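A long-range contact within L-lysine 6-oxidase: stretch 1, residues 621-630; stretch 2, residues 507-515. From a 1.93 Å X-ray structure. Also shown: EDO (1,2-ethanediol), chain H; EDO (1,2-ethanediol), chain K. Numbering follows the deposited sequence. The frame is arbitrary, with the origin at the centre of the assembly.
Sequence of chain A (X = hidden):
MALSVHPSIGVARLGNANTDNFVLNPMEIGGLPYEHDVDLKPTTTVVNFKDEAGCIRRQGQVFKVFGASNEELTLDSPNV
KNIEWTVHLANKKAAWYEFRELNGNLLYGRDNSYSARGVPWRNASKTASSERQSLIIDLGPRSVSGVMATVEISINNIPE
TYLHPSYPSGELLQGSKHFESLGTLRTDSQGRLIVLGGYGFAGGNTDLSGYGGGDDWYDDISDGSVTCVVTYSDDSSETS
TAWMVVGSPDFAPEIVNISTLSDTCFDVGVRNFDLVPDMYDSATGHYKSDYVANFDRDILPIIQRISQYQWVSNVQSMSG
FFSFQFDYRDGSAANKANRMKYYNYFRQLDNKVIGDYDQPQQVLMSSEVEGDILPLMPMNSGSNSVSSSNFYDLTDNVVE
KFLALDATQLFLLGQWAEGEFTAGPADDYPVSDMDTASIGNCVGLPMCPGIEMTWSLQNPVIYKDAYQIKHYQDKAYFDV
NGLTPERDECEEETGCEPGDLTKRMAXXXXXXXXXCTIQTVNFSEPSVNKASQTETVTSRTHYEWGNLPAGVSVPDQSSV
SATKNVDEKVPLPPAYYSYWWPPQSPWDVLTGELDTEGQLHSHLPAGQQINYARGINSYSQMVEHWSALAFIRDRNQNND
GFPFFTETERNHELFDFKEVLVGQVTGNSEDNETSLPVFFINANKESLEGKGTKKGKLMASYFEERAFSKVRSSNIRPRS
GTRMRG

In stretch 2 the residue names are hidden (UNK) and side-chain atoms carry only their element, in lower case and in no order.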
ATOM      1  N   GLN A 621      -3.922  12.895   4.175  1.00 15.61           N
ATOM      2  CA  GLN A 621      -3.444  14.102   4.817  1.00 16.72           C
ATOM      3  C   GLN A 621      -4.583  15.070   5.050  1.00 15.47           C
ATOM      4  O   GLN A 621      -4.536  15.810   6.027  1.00 15.17           O
ATOM      5  CB  GLN A 621      -2.346  14.747   3.977  1.00 16.29           C
ATOM      6  CG  GLN A 621      -1.070  13.947   4.059  1.00 18.84           C
ATOM      7  CD  GLN A 621      -0.128  14.252   2.930  1.00 19.15           C
ATOM      8  OE1 GLN A 621      -0.146  15.354   2.346  1.00 17.44           O
ATOM      9  NE2 GLN A 621       0.751  13.303   2.615  1.00 22.15           N
ATOM     10  N   MET A 622      -5.606  15.046   4.191  1.00 16.76           N
ATOM     11  CA  MET A 622      -6.765  15.908   4.401  1.00 15.63           C
ATOM     12  C   MET A 622      -7.559  15.446   5.589  1.00 16.70           C
ATOM     13  O   MET A 622      -8.020  16.242   6.472  1.00 15.99           O
ATOM     14  CB  MET A 622      -7.624  16.015   3.166  1.00 16.06           C
ATOM     15  CG  MET A 622      -8.772  17.038   3.305  1.00 15.78           C
ATOM     16  SD  MET A 622      -8.209  18.758   3.462  1.00 17.21           S
ATOM     17  CE  MET A 622      -8.172  19.220   1.734  1.00 16.65           C
ATOM     18  N   VAL A 623      -7.646  14.138   5.733  1.00 16.58           N
ATOM     19  CA  VAL A 623      -8.302  13.602   6.899  1.00 17.36           C
ATOM     20  C   VAL A 623      -7.663  14.051   8.224  1.00 16.64           C
ATOM     21  O   VAL A 623      -8.360  14.354   9.180  1.00 19.15           O
ATOM     22  CB  VAL A 623      -8.361  12.049   6.806  1.00 16.60           C
ATOM     23  CG1 VAL A 623      -8.892  11.456   8.107  1.00 17.85           C
ATOM     24  CG2 VAL A 623      -9.292  11.653   5.705  1.00 17.42           C
ATOM     25  N   GLU A 624      -6.365  14.135   8.253  1.00 17.37           N
ATOM     26  CA  GLU A 624      -5.610  14.509   9.478  1.00 18.21           C
ATOM     27  C   GLU A 624      -5.474  16.045   9.620  1.00 18.37           C
ATOM     28  O   GLU A 624      -5.608  16.582  10.734  1.00 17.63           O
ATOM     29  CB  GLU A 624      -4.222  13.900   9.426  1.00 20.09           C
ATOM     30  CG  GLU A 624      -3.492  14.185  10.744  1.00 22.55           C
ATOM     31  CD  GLU A 624      -2.218  13.395  10.941  1.00 26.60           C
ATOM     32  OE1 GLU A 624      -1.738  12.708  10.022  1.00 23.23           O
ATOM     33  OE2 GLU A 624      -1.669  13.492  12.040  1.00 28.26           O
ATOM     34  N   HIS A 625      -5.288  16.745   8.505  1.00 16.18           N
ATOM     35  CA  HIS A 625      -4.853  18.146   8.560  1.00 16.53           C
ATOM     36  C   HIS A 625      -5.754  19.254   7.969  1.00 16.22           C
ATOM     37  O   HIS A 625      -5.309  20.355   7.787  1.00 16.71           O
ATOM     38  CB  HIS A 625      -3.539  18.216   7.955  1.00 17.22           C
ATOM     39  CG  HIS A 625      -2.521  17.453   8.715  1.00 18.73           C
ATOM     40  ND1 HIS A 625      -2.158  17.795   9.999  1.00 20.57           N
ATOM     41  CD2 HIS A 625      -1.755  16.394   8.372  1.00 21.20           C
ATOM     42  CE1 HIS A 625      -1.199  16.988  10.426  1.00 20.16           C
ATOM     43  NE2 HIS A 625      -0.923  16.130   9.457  1.00 20.32           N
ATOM     44  N   TRP A 626      -7.018  18.931   7.747  1.00 16.22           N
ATOM     45  CA  TRP A 626      -8.074  19.867   7.286  1.00 16.49           C
ATOM     46  C   TRP A 626      -7.997  21.203   8.044  1.00 17.48           C
ATOM     47  O   TRP A 626      -8.187  22.283   7.466  1.00 18.59           O
ATOM     48  CB  TRP A 626      -9.450  19.202   7.347  1.00 16.61           C
ATOM     49  CG  TRP A 626      -9.773  18.668   8.690  1.00 17.34           C
ATOM     50  CD1 TRP A 626      -9.350  17.476   9.199  1.00 16.09           C
ATOM     51  CD2 TRP A 626     -10.476  19.335   9.754  1.00 16.16           C
ATOM     52  NE1 TRP A 626      -9.766  17.345  10.510  1.00 17.55           N
ATOM     53  CE2 TRP A 626     -10.473  18.460  10.867  1.00 17.33           C
ATOM     54  CE3 TRP A 626     -11.103  20.586   9.883  1.00 15.72           C
ATOM     55  CZ2 TRP A 626     -11.054  18.797  12.096  1.00 19.01           C
ATOM     56  CZ3 TRP A 626     -11.727  20.894  11.072  1.00 16.30           C
ATOM     57  CH2 TRP A 626     -11.667  20.019  12.196  1.00 19.18           C
ATOM     58  N   SER A 627      -7.765  21.136   9.352  1.00 17.46           N
ATOM     59  CA  SER A 627      -7.856  22.292  10.176  1.00 16.37           C
ATOM     60  C   SER A 627      -6.731  23.238  10.000  1.00 15.97           C
ATOM     61  O   SER A 627      -6.771  24.356  10.565  1.00 17.72           O
ATOM     62  CB  SER A 627      -8.053  21.969  11.669  1.00 17.51           C
ATOM     63  OG  SER A 627      -6.916  21.372  12.237  1.00 16.88           O
ATOM     64  N   ALA A 628      -5.714  22.844   9.228  1.00 15.56           N
ATOM     65  CA  ALA A 628      -4.582  23.704   8.989  1.00 15.85           C
ATOM     66  C   ALA A 628      -4.874  24.746   7.903  1.00 16.09           C
ATOM     67  O   ALA A 628      -4.133  25.724   7.763  1.00 15.15           O
ATOM     68  CB  ALA A 628      -3.396  22.887   8.551  1.00 16.71           C
ATOM     69  N   LEU A 629      -5.944  24.539   7.156  1.00 17.09           N
ATOM     70  CA  LEU A 629      -6.219  25.391   5.960  1.00 16.08           C
ATOM     71  C   LEU A 629      -6.719  26.756   6.316  1.00 14.44           C
ATOM     72  O   LEU A 629      -7.175  27.014   7.434  1.00 15.57           O
ATOM     73  CB  LEU A 629      -7.183  24.732   4.978  1.00 17.31           C
ATOM     74  CG  LEU A 629      -6.619  23.413   4.436  1.00 19.46           C
ATOM     75  CD1 LEU A 629      -7.659  22.495   3.813  1.00 21.68           C
ATOM     76  CD2 LEU A 629      -5.534  23.652   3.410  1.00 21.51           C
ATOM     77  N   ALA A 630      -6.570  27.674   5.366  1.00 14.68           N
ATOM     78  CA  ALA A 630      -6.883  29.058   5.581  1.00 13.45           C
ATOM     79  C   ALA A 630      -8.381  29.322   5.536  1.00 13.93           C
ATOM     80  O   ALA A 630      -9.153  28.601   4.883  1.00 13.09           O
ATOM     81  CB  ALA A 630      -6.246  29.882   4.491  1.00 13.68           C
ATOM     82  N   UNK A 507     -18.009   9.475   3.888  1.00 19.59           N
ATOM     83  CA  UNK A 507     -17.672   8.959   5.220  1.00 19.53           C
ATOM     84  C   UNK A 507     -16.236   8.508   5.228  1.00 19.72           C
ATOM     85  O   UNK A 507     -15.909   7.396   4.712  1.00 21.33           O
ATOM     86  s   UNK A 507     -18.400   7.293   7.257  1.00 29.17           S
ATOM     87  c   UNK A 507     -18.605   7.809   5.536  1.00 24.18           C
ATOM     88  N   UNK A 508     -15.310   9.360   5.759  1.00 18.61           N
ATOM     89  CA  UNK A 508     -15.499  10.648   6.399  1.00 17.50           C
ATOM     90  C   UNK A 508     -15.581  11.822   5.393  1.00 17.13           C
ATOM     91  O   UNK A 508     -15.137  11.704   4.258  1.00 17.03           O
ATOM     92  c   UNK A 508     -14.250  10.804   7.235  1.00 16.07           C
ATOM     93  c   UNK A 508     -13.889   9.016   5.697  1.00 19.53           C
ATOM     94  c   UNK A 508     -13.223  10.179   6.394  1.00 18.63           C
ATOM     95  N   UNK A 509     -16.136  12.942   5.868  1.00 16.16           N
ATOM     96  CA  UNK A 509     -16.391  14.148   5.035  1.00 17.62           C
ATOM     97  C   UNK A 509     -15.155  14.703   4.403  1.00 17.67           C
ATOM     98  O   UNK A 509     -15.214  15.275   3.311  1.00 18.47           O
ATOM     99  c   UNK A 509     -13.954  18.682   5.983  1.00 16.52           C
ATOM    100  c   UNK A 509     -13.423  18.872   7.256  1.00 16.95           C
ATOM    101  c   UNK A 509     -13.795  18.096   8.312  1.00 16.71           C
ATOM    102  c   UNK A 509     -16.160  15.424   8.211  1.00 16.20           C
ATOM    103  c   UNK A 509     -14.669  17.072   8.058  1.00 15.32           C
ATOM    104  c   UNK A 509     -17.044  15.242   5.838  1.00 16.90           C
ATOM    105  n   UNK A 509     -15.262  16.175   8.917  1.00 16.45           N
ATOM    106  c   UNK A 509     -15.275  16.896   6.799  1.00 15.02           C
ATOM    107  c   UNK A 509     -14.890  17.718   5.742  1.00 15.96           C
ATOM    108  c   UNK A 509     -16.189  15.811   6.923  1.00 16.13           C
ATOM    109  N   UNK A 510     -14.023  14.508   5.039  1.00 17.57           N
ATOM    110  CA  UNK A 510     -12.748  15.054   4.478  1.00 19.20           C
ATOM    111  C   UNK A 510     -12.478  14.498   3.071  1.00 22.17           C
ATOM    112  O   UNK A 510     -11.747  15.104   2.324  1.00 18.33           O
ATOM    113  c   UNK A 510     -11.588  15.577   6.716  1.00 18.28           C
ATOM    114  o   UNK A 510     -13.021  13.817   7.631  1.00 16.80           O
ATOM    115  c   UNK A 510     -12.276  14.801   7.856  1.00 19.34           C
ATOM    116  n   UNK A 510     -12.003  15.218   9.075  1.00 19.06           N
ATOM    117  c   UNK A 510     -11.568  14.833   5.407  1.00 18.68           C
ATOM    118  N   UNK A 511     -13.115  13.375   2.665  1.00 22.42           N
ATOM    119  CA  UNK A 511     -13.079  12.963   1.246  1.00 20.59           C
ATOM    120  C   UNK A 511     -13.845  13.915   0.346  1.00 22.82           C
ATOM    121  O   UNK A 511     -13.405  14.210  -0.729  1.00 22.25           O
ATOM    122  c   UNK A 511     -13.663  11.559   1.076  1.00 22.23           C
ATOM    123  N   UNK A 512     -15.033  14.357   0.745  1.00 24.48           N
ATOM    124  CA  UNK A 512     -15.775  15.313  -0.091  1.00 22.32           C
ATOM    125  C   UNK A 512     -14.887  16.563  -0.226  1.00 27.00           C
ATOM    126  O   UNK A 512     -14.791  17.109  -1.311  1.00 27.69           O
ATOM    127  o   UNK A 512     -18.062  13.795  -0.741  1.00 24.19           O
ATOM    128  o   UNK A 512     -19.084  14.476   1.166  1.00 20.12           O
ATOM    129  c   UNK A 512     -18.159  14.538   0.300  1.00 22.59           C
ATOM    130  c   UNK A 512     -17.152  15.662   0.454  1.00 21.91           C
ATOM    131  N   UNK A 513     -14.236  16.983   0.873  1.00 23.26           N
ATOM    132  CA  UNK A 513     -13.411  18.183   0.895  1.00 21.47           C
ATOM    133  C   UNK A 513     -12.222  18.005  -0.027  1.00 18.82           C
ATOM    134  O   UNK A 513     -11.954  18.870  -0.879  1.00 17.74           O
ATOM    135  c   UNK A 513     -12.258  19.826   2.574  1.00 24.22           C
ATOM    136  c   UNK A 513     -13.004  18.487   2.338  1.00 25.18           C
ATOM    137  c   UNK A 513     -10.933  21.196   4.060  1.00 33.35           C
ATOM    138  c   UNK A 513     -12.349  20.881   1.773  1.00 29.97           C
ATOM    139  c   UNK A 513     -11.546  19.985   3.735  1.00 32.14           C
ATOM    140  c   UNK A 513     -11.731  22.115   2.075  1.00 24.77           C
ATOM    141  c   UNK A 513     -11.025  22.260   3.192  1.00 29.66           C
ATOM    142  N   UNK A 514     -11.505  16.874   0.071  1.00 16.94           N
ATOM    143  CA  UNK A 514     -10.339  16.647  -0.749  1.00 17.48           C
ATOM    144  C   UNK A 514     -10.714  16.596  -2.246  1.00 17.38           C
ATOM    145  O   UNK A 514      -9.943  16.961  -3.051  1.00 18.07           O
ATOM    146  c   UNK A 514      -6.090  15.409  -1.503  1.00 19.95           C
ATOM    147  c   UNK A 514      -6.084  14.433  -2.506  1.00 20.45           C
ATOM    148  c   UNK A 514      -8.417  14.002  -2.074  1.00 20.93           C
ATOM    149  c   UNK A 514      -8.431  14.992  -1.078  1.00 18.53           C
ATOM    150  c   UNK A 514      -7.267  15.676  -0.810  1.00 16.57           C
ATOM    151  c   UNK A 514      -9.663  15.296  -0.335  1.00 18.90           C
ATOM    152  c   UNK A 514      -7.251  13.735  -2.768  1.00 21.40           C
ATOM    153  N   UNK A 515     -11.874  16.060  -2.585  1.00 18.25           N
ATOM    154  CA  UNK A 515     -12.284  15.905  -3.971  1.00 19.16           C
ATOM    155  C   UNK A 515     -13.039  17.143  -4.527  1.00 16.80           C
ATOM    156  O   UNK A 515     -13.239  17.241  -5.755  1.00 16.70           O
ATOM    157  n   UNK A 515     -13.687  12.492  -3.320  1.00 26.55           N
ATOM    158  o   UNK A 515     -11.671  13.082  -4.020  1.00 23.68           O
ATOM    159  c   UNK A 515     -13.361  14.770  -4.078  1.00 21.85           C
ATOM    160  c   UNK A 515     -12.815  13.359  -3.809  1.00 24.62           C
TER
HETATM  161  C1  EDO H 806     -10.890  10.600  -1.723  1.00 31.66           C
HETATM  162  O1  EDO H 806     -10.573  11.070  -3.046  1.00 32.46           O
HETATM  163  C2  EDO H 806     -11.840   9.423  -1.765  1.00 31.85           C
HETATM  164  O2  EDO H 806     -13.077   9.816  -2.380  1.00 35.66           O
HETATM  165  C1  EDO K 809      -8.109  16.096  -5.688  1.00 36.43           C
HETATM  166  O1  EDO K 809      -9.508  16.260  -5.510  1.00 34.77           O
HETATM  167  C2  EDO K 809      -7.586  17.483  -5.934  1.00 33.54           C
HETATM  168  O2  EDO K 809      -8.033  17.968  -7.220  1.00 28.94           O

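Position 507 carries one carbon and then one sulfur, and the sulfur ends the chain with no methyl beyond it. Nothing here reaches stretch 1. This is Cys 507.

At position 508 three carbons close a ring onto the backbone N, and the peptide bond before it is cis. The CA-to-CB bond points toward stretch 1, and one ring carbon lies near Val 623. A ring that includes the backbone nitrogen can only be proline, so this is Pro 508; its CG sits 4.3 Å from CG2 of Val 623, a loose apolar contact.

Position 509 has one carbon leading to fused five- and six-membered rings with eight carbons and one nitrogen, an indole. Its CA-to-CB bond points sideways, but the end of the side chain comes nearer and brings a ring edge to the face of Trp 626. This is Trp 509. Its CZ2 lies 3.8 Å from CD2 of Trp 626, with the two ring planes at 73°.

Position 510 shows three carbons in a row, the third holding one oxygen and one nitrogen: an amide one methylene longer than asparagine's. Its CA-to-CB bond points toward stretch 1, and its atoms touch Met 622, Val 623 and Trp 626. This is Gln 510. Its CG packs 3.6 Å from the O of Met 622, and its NE2 lies over the same face of Trp 626 that receives Trp 509. The approach of NE2 to NE1 of Trp 626, 3.4 Å, joins two donors and is no hydrogen bond.

Position 511 has a single carbon directed away from stretch 1: Ala 511. Position 512 has two carbons, the second bearing two oxygens, a carboxylate out of reach of stretch 1: Asp 512.

At position 513 one carbon leads to a six-carbon ring, with no further atom on it. It is met by Met 622, Trp 626 and Leu 629, and is Phe 513. The CE of Met 622 stands over its face, 4.1 Å from the ring centroid, while CD1 of Leu 629 comes within 3.4 Å of CZ.

Position 514 repeats that pattern, one carbon and a six-carbon ring; its CA-to-CB bond points sideways, and the ring lies beside Met 622. This is Phe 514, whose CD1 is 4.0 Å from CB of Met 622. Its backbone O accepts a 2.6 Å hydrogen bond from O1 of the chain K ethanediol.

Position 515 has two carbons, the second with one oxygen and one nitrogen, beyond reach of stretch 1: Asn 515. Its ND2 donates to O2 of the chain H ethanediol at 2.9 Å.

The contact works by packing, with no hydrogen bond across it. The helices cross at 116°, their axes 9.0 Å apart at closest, and the CA atoms of Val 623 and Gln 510, 5.3 Å apart, are the nearest pair across the stretches. Met 622 reaches Gln 510 and both phenylalanines, and Trp 626 offers one face to Trp 509 and Gln 510. The design rule is complementary shape: a methionine methyl over an aromatic face, with its sulfur set obliquely, and indole edge against indole face.

Stretch 2 (507-515) CPWQADFFN
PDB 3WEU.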